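Local coordinates for protein choline kinase (Cryptosporidium parvum, PDB 3MES) that probably phosphorylates choline, and perhaps ethanolamine, with ATP as phosphate donor, and binds ADP and magnesium, at residues 255-260 against 353-358; 360-365 against 412-417. All blocks are in the same frame, centred on the assembly; numbering follows the deposited sequence.

In the fold
Both contacts lie in the largely helical part of the kinase, on the same side of the chain's centre and about 20 Å from it, with their own centres 11 Å apart. They share helix 351-362: interaction 1 uses its middle, interaction 2 its end and the start of helix 364-376. Along the chain they follow in series, the first closing at 358 and the second opening at 360. They also touch, F260 meeting F363 ring to ring and I414 packing on the backbone of K358. One helix thus receives two loops, one after helix 247-254 and one after helix 391-411, a worked example of how distant parts of a chain are joined.

Interaction 1: residues 255-260 against 353-358; sequences LYSPAF and VHIMTK
The turn leading from helix 247-254 into strand 262-265, with a short 3-10 segment at P258 and A259, packs on helix 351-362 chiefly through M356. With CG anti to the backbone N (chi1 178°) and every later bond extended, the M356 side chain runs out as an extended chain against the turn, each of its atoms meeting a different part of residues 257-259. M356 CB lies 3.6 Å from S257 OG, M356 CG 4.0 Å from A259 CB, and the sulfur M356 SD 4.1 Å from P258 CB. M356 CE ends 4.1 Å from P258 O.

One residue earlier on the helix, I355 supplies a second point of contact through its short branch. I355 CG2 approaches S257 CB at 3.9 Å and Y256 O at 3.8 Å. The flank of the contact is covered by the C-terminal tail, where W420 packs on I355 and F422 meets the ring of Y256 edge to face, while a backbone hydrogen bond between A259 and G295 ties the turn to helix 294-303.

S257 OG may accept from A259 N to form an ST turn, although the modelled position of that nitrogen is doubtful. No hydrogen bond crosses between the two segments, which implies that shape and van der Waals packing join them, with the serine hydroxyl lying against the aliphatic base of the methionine.

Interaction 2: residues 360-365 against 412-417; sequences VEVFTL and QGILPL
V362 is the hub of the apolar contacts, and a single methyl does most of the work. V362 CG2 meets L417 CD2 at 3.3 Å, a tight approach in which the two side chains reach toward each other tip to tip. V362 CG2 also lies 3.8 Å from L415 CD2, where the side chains slant across one another, and 3.8 Å from I414 CG2. What aims it there is the first torsion (chi1 161°), which sets CG1 anti to the backbone N and CG2 anti to the carbonyl carbon. A turn further along, L365 CD1 and L415 CD1 face each other end to end at 4.0 Å. L238 of helix 235-239 packs on V362, L365 and L415 alike.

The segment receiving these side chains is the exit from helix 391-411. That helix closes in a Schellman motif, with G413 at positive phi (81°), after which I414 and L415 are presented to the joint between helices 351-362 and 364-376; a cis peptide bond before P416 then turns the chain, and L417 joins them from beyond it. The hydrogen bond from W420 NE1 to I414 O holds this loop to the C-terminal tail.

E361 combines apolar and polar roles. E361 CB lies 3.6 Å from I414 CD1, so the aliphatic stem packs on the isoleucine tip, whereas the bend at chi2 (-62°) turns the carboxylate to other partners. There OE2 forms a salt bridge with K405 of helix 391-411, which probably favours the ionised form, and OE1 is hydrogen-bonded to the hydroxyl of Y324.

Interaction 1: residues 255-260 against 353-358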
loop_
_atom_site.group_PDB
_atom_site.type_symbol
_atom_site.label_atom_id
_atom_site.label_comp_id
_atom_site.label_asym_id
_atom_site.label_seq_id
_atom_site.Cartn_x
_atom_site.Cartn_y
_atom_site.Cartn_z
ATOM N N LEU B 255 -1.460 -6.801 -27.904
ATOM C CA LEU B 255 -1.515 -5.515 -28.589
ATOM C C LEU B 255 -2.843 -4.804 -28.357
ATOM O O LEU B 255 -2.931 -3.585 -28.493
ATOM C CB LEU B 255 -1.268 -5.687 -30.090
ATOM C CG LEU B 255 0.156 -5.418 -30.586
ATOM C CD1 LEU B 255 1.196 -5.978 -29.622
ATOM C CD2 LEU B 255 0.351 -5.980 -31.985
ATOM N N TYR B 256 -3.869 -5.567 -27.999
ATOM C CA TYR B 256 -5.209 -5.010 -27.832
ATOM C C TYR B 256 -5.547 -4.674 -26.384
ATOM O O TYR B 256 -6.386 -3.813 -26.125
ATOM C CB TYR B 256 -6.257 -5.965 -28.403
ATOM C CG TYR B 256 -6.252 -6.030 -29.911
ATOM C CD1 TYR B 256 -7.020 -5.149 -30.663
ATOM C CD2 TYR B 256 -5.478 -6.967 -30.583
ATOM C CE1 TYR B 256 -7.018 -5.203 -32.042
ATOM C CE2 TYR B 256 -5.470 -7.028 -31.963
ATOM C CZ TYR B 256 -6.243 -6.142 -32.685
ATOM O OH TYR B 256 -6.242 -6.195 -34.059
ATOM N N SER B 257 -4.894 -5.354 -25.446
ATOM C CA SER B 257 -5.155 -5.140 -24.025
ATOM C C SER B 257 -4.135 -5.869 -23.159
ATOM O O SER B 257 -3.843 -7.043 -23.391
ATOM C CB SER B 257 -6.566 -5.608 -23.665
ATOM O OG SER B 257 -6.780 -5.551 -22.264
ATOM N N PRO B 258 -3.581 -5.168 -22.158
ATOM C CA PRO B 258 -2.626 -5.788 -21.242
ATOM C C PRO B 258 -3.261 -6.936 -20.458
ATOM O O PRO B 258 -2.594 -7.576 -19.649
ATOM C CB PRO B 258 -2.239 -4.638 -20.307
ATOM C CG PRO B 258 -2.516 -3.396 -21.100
ATOM C CD PRO B 258 -3.730 -3.724 -21.915
ATOM N N ALA B 259 -4.543 -7.192 -20.699
ATOM C CA ALA B 259 -5.205 -8.345 -20.103
ATOM C C ALA B 259 -4.571 -9.631 -20.626
ATOM O O ALA B 259 -4.504 -10.641 -19.923
ATOM C CB ALA B 259 -6.691 -8.324 -20.410
ATOM N N PHE B 260 -4.101 -9.584 -21.868
ATOM C CA PHE B 260 -3.494 -10.750 -22.497
ATOM C C PHE B 260 -1.972 -10.648 -22.447
ATOM O O PHE B 260 -1.255 -11.329 -23.178
ATOM C CB PHE B 260 -4.004 -10.911 -23.929
ATOM C CG PHE B 260 -5.495 -11.104 -24.016
ATOM C CD1 PHE B 260 -6.057 -12.358 -23.843
ATOM C CD2 PHE B 260 -6.334 -10.032 -24.259
ATOM C CE1 PHE B 260 -7.426 -12.538 -23.920
ATOM C CE2 PHE B 260 -7.703 -10.205 -24.338
ATOM C CZ PHE B 260 -8.249 -11.461 -24.168
ATOM N N VAL B 353 -8.289 1.217 -19.626
ATOM C CA VAL B 353 -8.925 0.597 -18.468
ATOM C C VAL B 353 -10.281 0.004 -18.846
ATOM O O VAL B 353 -10.570 -1.153 -18.540
ATOM C CB VAL B 353 -9.096 1.598 -17.312
ATOM C CG1 VAL B 353 -9.970 1.002 -16.222
ATOM C CG2 VAL B 353 -7.738 1.999 -16.757
ATOM N N HIS B 354 -11.104 0.803 -19.516
ATOM C CA HIS B 354 -12.406 0.351 -19.986
ATOM C C HIS B 354 -12.293 -0.966 -20.745
ATOM O O HIS B 354 -13.066 -1.890 -20.516
ATOM C CB HIS B 354 -13.043 1.421 -20.875
ATOM C CG HIS B 354 -14.391 1.045 -21.409
ATOM N ND1 HIS B 354 -14.559 0.386 -22.609
ATOM C CD2 HIS B 354 -15.636 1.252 -20.914
ATOM C CE1 HIS B 354 -15.848 0.197 -22.828
ATOM N NE2 HIS B 354 -16.524 0.713 -21.814
ATOM N N ILE B 355 -11.324 -1.049 -21.650
ATOM C CA ILE B 355 -11.120 -2.257 -22.441
ATOM C C ILE B 355 -10.646 -3.434 -21.590
ATOM O O ILE B 355 -11.194 -4.535 -21.678
ATOM C CB ILE B 355 -10.109 -2.024 -23.576
ATOM C CG1 ILE B 355 -10.718 -1.138 -24.660
ATOM C CG2 ILE B 355 -9.666 -3.349 -24.174
ATOM C CD1 ILE B 355 -9.808 -0.919 -25.847
ATOM N N MET B 356 -9.627 -3.199 -20.771
ATOM C CA MET B 356 -9.038 -4.266 -19.972
ATOM C C MET B 356 -10.019 -4.808 -18.941
ATOM O O MET B 356 -10.038 -6.005 -18.658
ATOM C CB MET B 356 -7.753 -3.795 -19.284
ATOM C CG MET B 356 -7.118 -4.855 -18.401
ATOM S SD MET B 356 -5.480 -4.402 -17.802
ATOM C CE MET B 356 -5.054 -5.862 -16.854
ATOM N N THR B 357 -10.833 -3.923 -18.382
ATOM C CA THR B 357 -11.806 -4.334 -17.379
ATOM C C THR B 357 -12.775 -5.375 -17.934
ATOM O O THR B 357 -13.062 -6.376 -17.282
ATOM C CB THR B 357 -12.598 -3.137 -16.835
ATOM O OG1 THR B 357 -11.689 -2.176 -16.287
ATOM C CG2 THR B 357 -13.561 -3.591 -15.751
ATOM N N LYS B 358 -13.275 -5.137 -19.142
ATOM C CA LYS B 358 -14.229 -6.057 -19.752
ATOM C C LYS B 358 -13.532 -7.316 -20.263
ATOM O O LYS B 358 -14.113 -8.400 -20.273
ATOM C CB LYS B 358 -15.020 -5.363 -20.867
ATOM C CG LYS B 358 -14.179 -4.919 -22.049
ATOM C CD LYS B 358 -14.781 -3.697 -22.743
ATOM C CE LYS B 358 -16.112 -4.019 -23.403
ATOM N NZ LYS B 358 -16.564 -2.902 -24.286
#

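Interaction 2: residues 360-365 against 412-417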
loop_
_atom_site.group_PDB
_atom_site.type_symbol
_atom_site.label_atom_id
_atom_site.label_comp_id
_atom_site.label_asym_id
_atom_site.label_seq_id
_atom_site.Cartn_x
_atom_site.Cartn_y
_atom_site.Cartn_z
ATOM N N VAL B 360 -10.877 -8.664 -18.798
ATOM C CA VAL B 360 -10.573 -9.446 -17.604
ATOM C C VAL B 360 -11.759 -10.303 -17.180
ATOM O O VAL B 360 -11.587 -11.356 -16.566
ATOM C CB VAL B 360 -10.166 -8.541 -16.422
ATOM C CG1 VAL B 360 -10.163 -9.333 -15.129
ATOM C CG2 VAL B 360 -8.809 -7.915 -16.673
ATOM N N GLU B 361 -12.963 -9.844 -17.505
ATOM C CA GLU B 361 -14.180 -10.579 -17.165
ATOM C C GLU B 361 -14.178 -11.975 -17.779
ATOM O O GLU B 361 -14.662 -12.930 -17.177
ATOM C CB GLU B 361 -15.421 -9.807 -17.616
ATOM C CG GLU B 361 -15.789 -8.650 -16.705
ATOM C CD GLU B 361 -16.129 -9.111 -15.299
ATOM O OE1 GLU B 361 -15.272 -8.968 -14.404
ATOM O OE2 GLU B 361 -17.248 -9.628 -15.093
ATOM N N VAL B 362 -13.629 -12.084 -18.983
ATOM C CA VAL B 362 -13.574 -13.362 -19.684
ATOM C C VAL B 362 -12.807 -14.404 -18.876
ATOM O O VAL B 362 -13.223 -15.555 -18.776
ATOM C CB VAL B 362 -12.916 -13.210 -21.069
ATOM C CG1 VAL B 362 -12.443 -14.563 -21.586
ATOM C CG2 VAL B 362 -13.880 -12.552 -22.047
ATOM N N PHE B 363 -11.684 -13.990 -18.298
ATOM C CA PHE B 363 -10.827 -14.900 -17.547
ATOM C C PHE B 363 -11.469 -15.417 -16.261
ATOM O O PHE B 363 -10.898 -16.272 -15.585
ATOM C CB PHE B 363 -9.487 -14.232 -17.229
ATOM C CG PHE B 363 -8.576 -14.106 -18.416
ATOM C CD1 PHE B 363 -7.750 -15.157 -18.785
ATOM C CD2 PHE B 363 -8.544 -12.940 -19.163
ATOM C CE1 PHE B 363 -6.911 -15.047 -19.879
ATOM C CE2 PHE B 363 -7.705 -12.823 -20.257
ATOM C CZ PHE B 363 -6.887 -13.877 -20.615
ATOM N N THR B 364 -12.648 -14.900 -15.919
ATOM C CA THR B 364 -13.340 -15.344 -14.711
ATOM C C THR B 364 -13.765 -16.803 -14.840
ATOM O O THR B 364 -13.840 -17.532 -13.846
ATOM C CB THR B 364 -14.588 -14.482 -14.400
ATOM O OG1 THR B 364 -15.499 -14.529 -15.505
ATOM C CG2 THR B 364 -14.196 -13.038 -14.130
ATOM N N LEU B 365 -14.046 -17.221 -16.071
ATOM C CA LEU B 365 -14.468 -18.588 -16.332
ATOM C C LEU B 365 -13.300 -19.550 -16.140
ATOM O O LEU B 365 -13.483 -20.685 -15.697
ATOM C CB LEU B 365 -15.042 -18.714 -17.747
ATOM C CG LEU B 365 -16.166 -17.744 -18.134
ATOM C CD1 LEU B 365 -16.547 -17.927 -19.592
ATOM C CD2 LEU B 365 -17.388 -17.915 -17.238
ATOM N N GLN B 412 -24.148 -9.526 -21.434
ATOM C CA GLN B 412 -23.466 -8.243 -21.295
ATOM C C GLN B 412 -22.683 -7.866 -22.549
ATOM O O GLN B 412 -22.174 -6.751 -22.663
ATOM C CB GLN B 412 -22.542 -8.258 -20.079
ATOM C CG GLN B 412 -23.273 -8.174 -18.754
ATOM C CD GLN B 412 -22.339 -8.327 -17.570
ATOM O OE1 GLN B 412 -21.233 -8.855 -17.700
ATOM N NE2 GLN B 412 -22.783 -7.871 -16.403
ATOM N N GLY B 413 -22.587 -8.801 -23.486
ATOM C CA GLY B 413 -21.915 -8.539 -24.752
ATOM C C GLY B 413 -20.407 -8.662 -24.660
ATOM O O GLY B 413 -19.693 -8.312 -25.596
ATOM N N ILE B 414 -19.919 -9.160 -23.529
ATOM C CA ILE B 414 -18.486 -9.371 -23.356
ATOM C C ILE B 414 -18.015 -10.578 -24.163
ATOM O O ILE B 414 -16.925 -10.565 -24.729
ATOM C CB ILE B 414 -18.108 -9.548 -21.875
ATOM C CG1 ILE B 414 -18.386 -8.255 -21.104
ATOM C CG2 ILE B 414 -16.646 -9.948 -21.745
ATOM C CD1 ILE B 414 -17.957 -8.296 -19.653
ATOM N N LEU B 415 -18.844 -11.617 -24.206
ATOM C CA LEU B 415 -18.597 -12.763 -25.074
ATOM C C LEU B 415 -19.534 -12.710 -26.276
ATOM O O LEU B 415 -20.701 -12.343 -26.139
ATOM C CB LEU B 415 -18.802 -14.077 -24.317
ATOM C CG LEU B 415 -17.741 -14.492 -23.298
ATOM C CD1 LEU B 415 -18.174 -15.759 -22.574
ATOM C CD2 LEU B 415 -16.384 -14.687 -23.968
ATOM N N PRO B 416 -19.024 -13.078 -27.461
ATOM C CA PRO B 416 -17.643 -13.520 -27.656
ATOM C C PRO B 416 -16.671 -12.356 -27.854
ATOM O O PRO B 416 -17.080 -11.267 -28.256
ATOM C CB PRO B 416 -17.730 -14.353 -28.934
ATOM C CG PRO B 416 -18.841 -13.719 -29.709
ATOM C CD PRO B 416 -19.814 -13.157 -28.703
ATOM N N LEU B 417 -15.393 -12.596 -27.574
ATOM C CA LEU B 417 -14.362 -11.568 -27.712
ATOM C C LEU B 417 -14.369 -10.920 -29.088
ATOM O O LEU B 417 -14.286 -9.700 -29.209
ATOM C CB LEU B 417 -12.971 -12.152 -27.448
ATOM C CG LEU B 417 -12.482 -12.232 -26.004
ATOM C CD1 LEU B 417 -12.522 -10.857 -25.354
ATOM C CD2 LEU B 417 -13.312 -13.231 -25.217
#